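Local coordinates for protein DJ-1 homolog D (Arabidopsis thaliana, PDB 4OGG), which belongs to the DJ-1/PfpI family and carries two such domains in tandem along a single chain, at residues Lys232-Arg237 against Thr262-Asp267; Val225-Pro230 against His257-Thr262. One frame throughout, in Å; residues are numbered along the deposited sequence.

In the fold
Interactions 1 and 2, with centres about 7 Å apart, join successive connections of the second DJ-1/PfpI domain to each other as well as to the sheet they cover. Interaction 2 secures Leu261 and Thr262 against the outermost strand 224-228. Interaction 1 continues outward from it, where the turn at 232-237 meets the chain just beyond Leu261. The contacts share Thr262 and are probably joined by two backbone hydrogen bonds: Leu261 N to Asp236 O (3.0 Å) and Gly235 N to Leu261 O (3.1 Å). Buried packing thus grades into a polar surface, both contacts lying on the same side of the chain's centre.

Interaction 1: Lys232-Arg237 against Thr262-Asp267; sequences KKAGDR and TTNFDD
Ala234 and Asn264 make the direct hydrogen bond between these two loops: the backbone N of Ala234 donates to OD1 of Asn264 over 2.9 Å. The bond is nearly straight (162° at the hydrogen), and the donor is tilted 20° from the plane of the amide. A chi1 of -57° sets CG of Asn264 anti to the carbonyl carbon, and the amide beyond it has OD1 facing the other loop, while its ND2 makes a weak bond back to OD2 of Asp267. Packing is tight around the same oxygen, for CB of Lys233 also comes within 2.9 Å of Asn264 OD1, and the two side chains cross at about a right angle. Next to this, the methyl of Ala234 lies 3.2 Å from the carbonyl O of Thr262.

The shape of the donor loop is set from within. Lys233 to Asp236 form a type II beta turn, closed by Asp236 N to Lys233 O, and Asp236 OD2 returns the favour by accepting from Lys233 N over 2.6 Å through its anti lone pair. Gly235 takes a positive phi, where a side chain would press on the carbonyl O of Ala234.

Toward solvent the contact slackens. The Lys233 chain, bent at chi2 and chi4, brings CE to 3.2 Å from Asp266 OD2, yet NZ remains 3.8 Å from that oxygen, a long salt bridge between exposed residues. On another part of the contact a water lies 2.7 Å from Thr263 O and also within bonding distance of Lys232 O, with more acceptors around it than it has protons to share. The ring of Phe265 turns from the other loop and packs on strand 224-228 and helix 291-302. The chemistry implies that the hydrogen bond to the Asn264 side chain ties Ala234 to this point of the other loop, whereas the charged pair probably adds a weaker, solvent-screened attraction.

Interaction 2: Val225-Pro230 against His257-Thr262; sequences VDAVCP and HTFALT
A chi1 of 67° sets OG1 of Thr262 between its own backbone N and carbonyl carbon, the position from which it can accept the backbone N-H of Ala227. That bond is 2.8 Å long and close to straight, at 163°. Phe259 has CG anti to its backbone N, which starts its ring toward the strand. Thr262 then answers with its own N-H, donated to Ala227 O over 3.0 Å. The same carbonyl is also bonded by the backbone of Thr263, so both polar backbone atoms of Ala227 are engaged, one by a side chain and the other by main-chain N-H groups.

Strand 224-228 is an outermost member of the domain's six-stranded sheet, whose order 2-1-3-4-6-5 places it beside strand 197-201. Asp226 and Val228 direct their backbone bonds to that neighbour, leaving Ala227 between them to face the segment that follows the short strand 259-260. The outer side of the edge strand is therefore covered by a passing segment, whose direction runs 108° from its own.

Next to the polar pair the packing is apolar and buried. CB of Ala227 meets the rim of the Phe259 ring, in its plane, 3.6 Å from CE1; the same ring stands edge-to-face with Phe215 of helix 208-221. Leu261 reaches farther along the strand, its CD1 pressed to 3.3 Å from CB of Cys229, closer than two carbons normally settle, while its CB lies 3.6 Å from Ala227 O. Asp226 passes Thr262 at about a right angle, its carboxylate engaged by Tyr273 and Gln224, and Cys229 packs on Gln56 of the second subunit.

Interaction 1: Lys232-Arg237 against Thr262-Asp267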
loop_
_atom_site.group_PDB
_atom_site.type_symbol
_atom_site.label_atom_id
_atom_site.label_comp_id
_atom_site.label_asym_id
_atom_site.label_seq_id
_atom_site.Cartn_x
_atom_site.Cartn_y
_atom_site.Cartn_z
ATOM N N LYS C 232 -16.657 9.254 -19.613
ATOM C CA LYS C 232 -17.232 8.127 -18.887
ATOM C C LYS C 232 -18.754 8.174 -18.879
ATOM O O LYS C 232 -19.358 9.244 -18.980
ATOM C CB LYS C 232 -16.685 8.073 -17.457
ATOM C CG LYS C 232 -15.208 7.707 -17.404
ATOM C CD LYS C 232 -14.724 7.454 -15.987
ATOM C CE LYS C 232 -13.265 7.027 -15.984
ATOM N NZ LYS C 232 -12.768 6.724 -14.614
ATOM N N LYS C 233 -19.372 7.005 -18.766
ATOM C CA LYS C 233 -20.824 6.910 -18.776
ATOM C C LYS C 233 -21.352 6.300 -17.484
ATOM O O LYS C 233 -20.579 5.857 -16.632
ATOM C CB LYS C 233 -21.271 6.052 -19.963
ATOM C CG LYS C 233 -20.501 6.323 -21.255
ATOM C CD LYS C 233 -20.686 7.753 -21.740
ATOM C CE LYS C 233 -19.843 8.026 -22.979
ATOM N NZ LYS C 233 -20.166 7.098 -24.099
ATOM N N ALA C 234 -22.675 6.279 -17.346
ATOM C CA ALA C 234 -23.307 5.712 -16.164
ATOM C C ALA C 234 -22.797 4.290 -15.970
ATOM O O ALA C 234 -22.640 3.543 -16.934
ATOM C CB ALA C 234 -24.819 5.710 -16.331
ATOM N N GLY C 235 -22.528 3.923 -14.723
ATOM C CA GLY C 235 -22.032 2.588 -14.448
ATOM C C GLY C 235 -20.527 2.559 -14.277
ATOM O O GLY C 235 -20.004 1.786 -13.473
ATOM N N ASP C 236 -19.821 3.391 -15.038
ATOM C CA ASP C 236 -18.370 3.447 -14.933
ATOM C C ASP C 236 -17.998 3.916 -13.537
ATOM O O ASP C 236 -18.808 4.532 -12.844
ATOM C CB ASP C 236 -17.781 4.415 -15.964
ATOM C CG ASP C 236 -17.893 3.895 -17.382
ATOM O OD1 ASP C 236 -17.552 2.714 -17.606
ATOM O OD2 ASP C 236 -18.308 4.669 -18.270
ATOM N N ARG C 237 -16.774 3.622 -13.122
ATOM C CA ARG C 237 -16.320 4.030 -11.802
ATOM C C ARG C 237 -15.100 4.934 -11.881
ATOM O O ARG C 237 -14.294 4.841 -12.811
ATOM C CB ARG C 237 -15.988 2.805 -10.951
ATOM C CG ARG C 237 -17.200 1.982 -10.553
ATOM C CD ARG C 237 -16.803 0.823 -9.657
ATOM N NE ARG C 237 -17.971 0.147 -9.104
ATOM C CZ ARG C 237 -18.816 0.704 -8.241
ATOM N NH1 ARG C 237 -18.623 1.949 -7.826
ATOM N NH2 ARG C 237 -19.859 0.017 -7.796
ATOM N N THR C 262 -23.546 8.125 -12.485
ATOM C CA THR C 262 -24.947 7.791 -12.724
ATOM C C THR C 262 -25.498 8.288 -14.053
ATOM O O THR C 262 -26.472 7.734 -14.567
ATOM C CB THR C 262 -25.844 8.376 -11.622
ATOM O OG1 THR C 262 -25.829 9.807 -11.711
ATOM C CG2 THR C 262 -25.345 7.954 -10.243
ATOM N N THR C 263 -24.885 9.329 -14.606
ATOM C CA THR C 263 -25.363 9.900 -15.860
ATOM C C THR C 263 -24.255 10.091 -16.891
ATOM O O THR C 263 -23.079 10.188 -16.544
ATOM C CB THR C 263 -26.030 11.263 -15.606
ATOM O OG1 THR C 263 -26.908 11.159 -14.478
ATOM C CG2 THR C 263 -26.828 11.701 -16.824
ATOM N N ASN C 264 -24.639 10.144 -18.162
ATOM C CA ASN C 264 -23.670 10.335 -19.233
ATOM C C ASN C 264 -23.414 11.823 -19.431
ATOM O O ASN C 264 -24.350 12.615 -19.551
ATOM C CB ASN C 264 -24.175 9.721 -20.544
ATOM C CG ASN C 264 -24.500 8.247 -20.413
ATOM O OD1 ASN C 264 -23.804 7.503 -19.725
ATOM N ND2 ASN C 264 -25.558 7.814 -21.089
ATOM N N PHE C 265 -22.140 12.195 -19.464
ATOM C CA PHE C 265 -21.755 13.587 -19.643
ATOM C C PHE C 265 -22.279 14.125 -20.974
ATOM O O PHE C 265 -22.706 15.275 -21.061
ATOM C CB PHE C 265 -20.229 13.710 -19.567
ATOM C CG PHE C 265 -19.734 15.127 -19.528
ATOM C CD1 PHE C 265 -19.499 15.831 -20.706
ATOM C CD2 PHE C 265 -19.506 15.762 -18.312
ATOM C CE1 PHE C 265 -19.043 17.147 -20.671
ATOM C CE2 PHE C 265 -19.052 17.076 -18.265
ATOM C CZ PHE C 265 -18.819 17.772 -19.447
ATOM N N ASP C 266 -22.253 13.286 -22.006
ATOM C CA ASP C 266 -22.732 13.684 -23.326
ATOM C C ASP C 266 -24.198 14.100 -23.247
ATOM O O ASP C 266 -24.537 15.261 -23.480
ATOM C CB ASP C 266 -22.590 12.528 -24.320
ATOM C CG ASP C 266 -21.170 12.009 -24.411
ATOM O OD1 ASP C 266 -20.257 12.815 -24.687
ATOM O OD2 ASP C 266 -20.970 10.791 -24.210
ATOM N N ASP C 267 -25.059 13.141 -22.921
ATOM C CA ASP C 267 -26.490 13.392 -22.799
ATOM C C ASP C 267 -26.742 14.076 -21.462
ATOM O O ASP C 267 -27.171 13.437 -20.498
ATOM C CB ASP C 267 -27.264 12.073 -22.845
ATOM C CG ASP C 267 -26.709 11.106 -23.871
ATOM O OD1 ASP C 267 -26.592 11.490 -25.054
ATOM O OD2 ASP C 267 -26.392 9.959 -23.491
HETATM O O HOH W 1 -20.453 10.595 -16.938
#

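Interaction 2: Val225-Pro230 against His257-Thr262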
loop_
_atom_site.group_PDB
_atom_site.type_symbol
_atom_site.label_atom_id
_atom_site.label_comp_id
_atom_site.label_asym_id
_atom_site.label_seq_id
_atom_site.Cartn_x
_atom_site.Cartn_y
_atom_site.Cartn_z
ATOM N N VAL C 225 -29.959 13.182 -7.421
ATOM C CA VAL C 225 -28.574 13.596 -7.611
ATOM C C VAL C 225 -27.854 12.751 -8.650
ATOM O O VAL C 225 -27.795 11.528 -8.534
ATOM C CB VAL C 225 -27.799 13.514 -6.274
ATOM C CG1 VAL C 225 -26.498 14.291 -6.376
ATOM C CG2 VAL C 225 -28.668 14.049 -5.141
ATOM N N ASP C 226 -27.304 13.414 -9.664
ATOM C CA ASP C 226 -26.582 12.717 -10.722
ATOM C C ASP C 226 -25.097 13.054 -10.687
ATOM O O ASP C 226 -24.707 14.155 -10.309
ATOM C CB ASP C 226 -27.156 13.083 -12.096
ATOM C CG ASP C 226 -28.625 12.728 -12.229
ATOM O OD1 ASP C 226 -28.999 11.593 -11.868
ATOM O OD2 ASP C 226 -29.404 13.582 -12.701
ATOM N N ALA C 227 -24.275 12.093 -11.091
ATOM C CA ALA C 227 -22.829 12.271 -11.113
ATOM C C ALA C 227 -22.313 11.968 -12.513
ATOM O O ALA C 227 -22.629 10.922 -13.082
ATOM C CB ALA C 227 -22.173 11.343 -10.094
ATOM N N VAL C 228 -21.524 12.884 -13.065
ATOM C CA VAL C 228 -20.974 12.699 -14.403
ATOM C C VAL C 228 -19.481 12.998 -14.460
ATOM O O VAL C 228 -18.939 13.704 -13.608
ATOM C CB VAL C 228 -21.679 13.604 -15.433
ATOM C CG1 VAL C 228 -23.179 13.332 -15.426
ATOM C CG2 VAL C 228 -21.394 15.069 -15.122
ATOM N N CYS C 229 -18.833 12.452 -15.483
ATOM C CA CYS C 229 -17.407 12.643 -15.717
ATOM C C CYS C 229 -17.169 12.508 -17.214
ATOM O O CYS C 229 -17.710 11.610 -17.855
ATOM C CB CYS C 229 -16.590 11.583 -14.971
ATOM S SG CYS C 229 -14.814 11.587 -15.356
ATOM N N PRO C 230 -16.367 13.410 -17.797
ATOM C CA PRO C 230 -16.093 13.335 -19.234
ATOM C C PRO C 230 -15.516 11.976 -19.626
ATOM O O PRO C 230 -14.830 11.330 -18.832
ATOM C CB PRO C 230 -15.098 14.470 -19.450
ATOM C CG PRO C 230 -15.526 15.477 -18.434
ATOM C CD PRO C 230 -15.768 14.621 -17.211
ATOM N N HIS C 257 -12.602 4.828 -1.854
ATOM C CA HIS C 257 -13.571 3.931 -2.491
ATOM C C HIS C 257 -13.756 4.357 -3.944
ATOM O O HIS C 257 -13.661 5.540 -4.258
ATOM C CB HIS C 257 -14.961 4.022 -1.842
ATOM C CG HIS C 257 -14.987 3.811 -0.360
ATOM N ND1 HIS C 257 -14.512 4.745 0.536
ATOM C CD2 HIS C 257 -15.522 2.814 0.387
ATOM C CE1 HIS C 257 -14.760 4.338 1.768
ATOM N NE2 HIS C 257 -15.373 3.170 1.706
ATOM N N THR C 258 -14.037 3.409 -4.832
ATOM C CA THR C 258 -14.292 3.790 -6.214
ATOM C C THR C 258 -15.721 4.326 -6.202
ATOM O O THR C 258 -16.582 3.800 -5.491
ATOM C CB THR C 258 -14.178 2.592 -7.178
ATOM O OG1 THR C 258 -15.056 1.542 -6.758
ATOM C CG2 THR C 258 -12.747 2.079 -7.207
ATOM N N PHE C 259 -15.965 5.386 -6.960
ATOM C CA PHE C 259 -17.284 6.001 -7.002
ATOM C C PHE C 259 -17.935 5.785 -8.356
ATOM O O PHE C 259 -17.320 6.026 -9.393
ATOM C CB PHE C 259 -17.161 7.494 -6.691
ATOM C CG PHE C 259 -18.471 8.219 -6.670
ATOM C CD1 PHE C 259 -19.027 8.712 -7.844
ATOM C CD2 PHE C 259 -19.157 8.404 -5.474
ATOM C CE1 PHE C 259 -20.247 9.381 -7.830
ATOM C CE2 PHE C 259 -20.379 9.071 -5.451
ATOM C CZ PHE C 259 -20.925 9.559 -6.632
ATOM N N ALA C 260 -19.185 5.329 -8.338
ATOM C CA ALA C 260 -19.917 5.050 -9.571
ATOM C C ALA C 260 -20.701 6.239 -10.109
ATOM O O ALA C 260 -21.474 6.864 -9.385
ATOM C CB ALA C 260 -20.855 3.867 -9.355
ATOM N N LEU C 261 -20.497 6.543 -11.389
ATOM C CA LEU C 261 -21.207 7.639 -12.035
ATOM C C LEU C 261 -22.631 7.175 -12.318
ATOM O O LEU C 261 -22.892 5.974 -12.389
ATOM C CB LEU C 261 -20.510 8.036 -13.342
ATOM C CG LEU C 261 -19.067 8.532 -13.207
ATOM C CD1 LEU C 261 -18.527 8.907 -14.574
ATOM C CD2 LEU C 261 -19.016 9.732 -12.266
ATOM N N THR C 262 -23.546 8.125 -12.485
ATOM C CA THR C 262 -24.947 7.791 -12.724
ATOM C C THR C 262 -25.498 8.288 -14.053
ATOM O O THR C 262 -26.472 7.734 -14.567
ATOM C CB THR C 262 -25.844 8.376 -11.622
ATOM O OG1 THR C 262 -25.829 9.807 -11.711
ATOM C CG2 THR C 262 -25.345 7.954 -10.243
#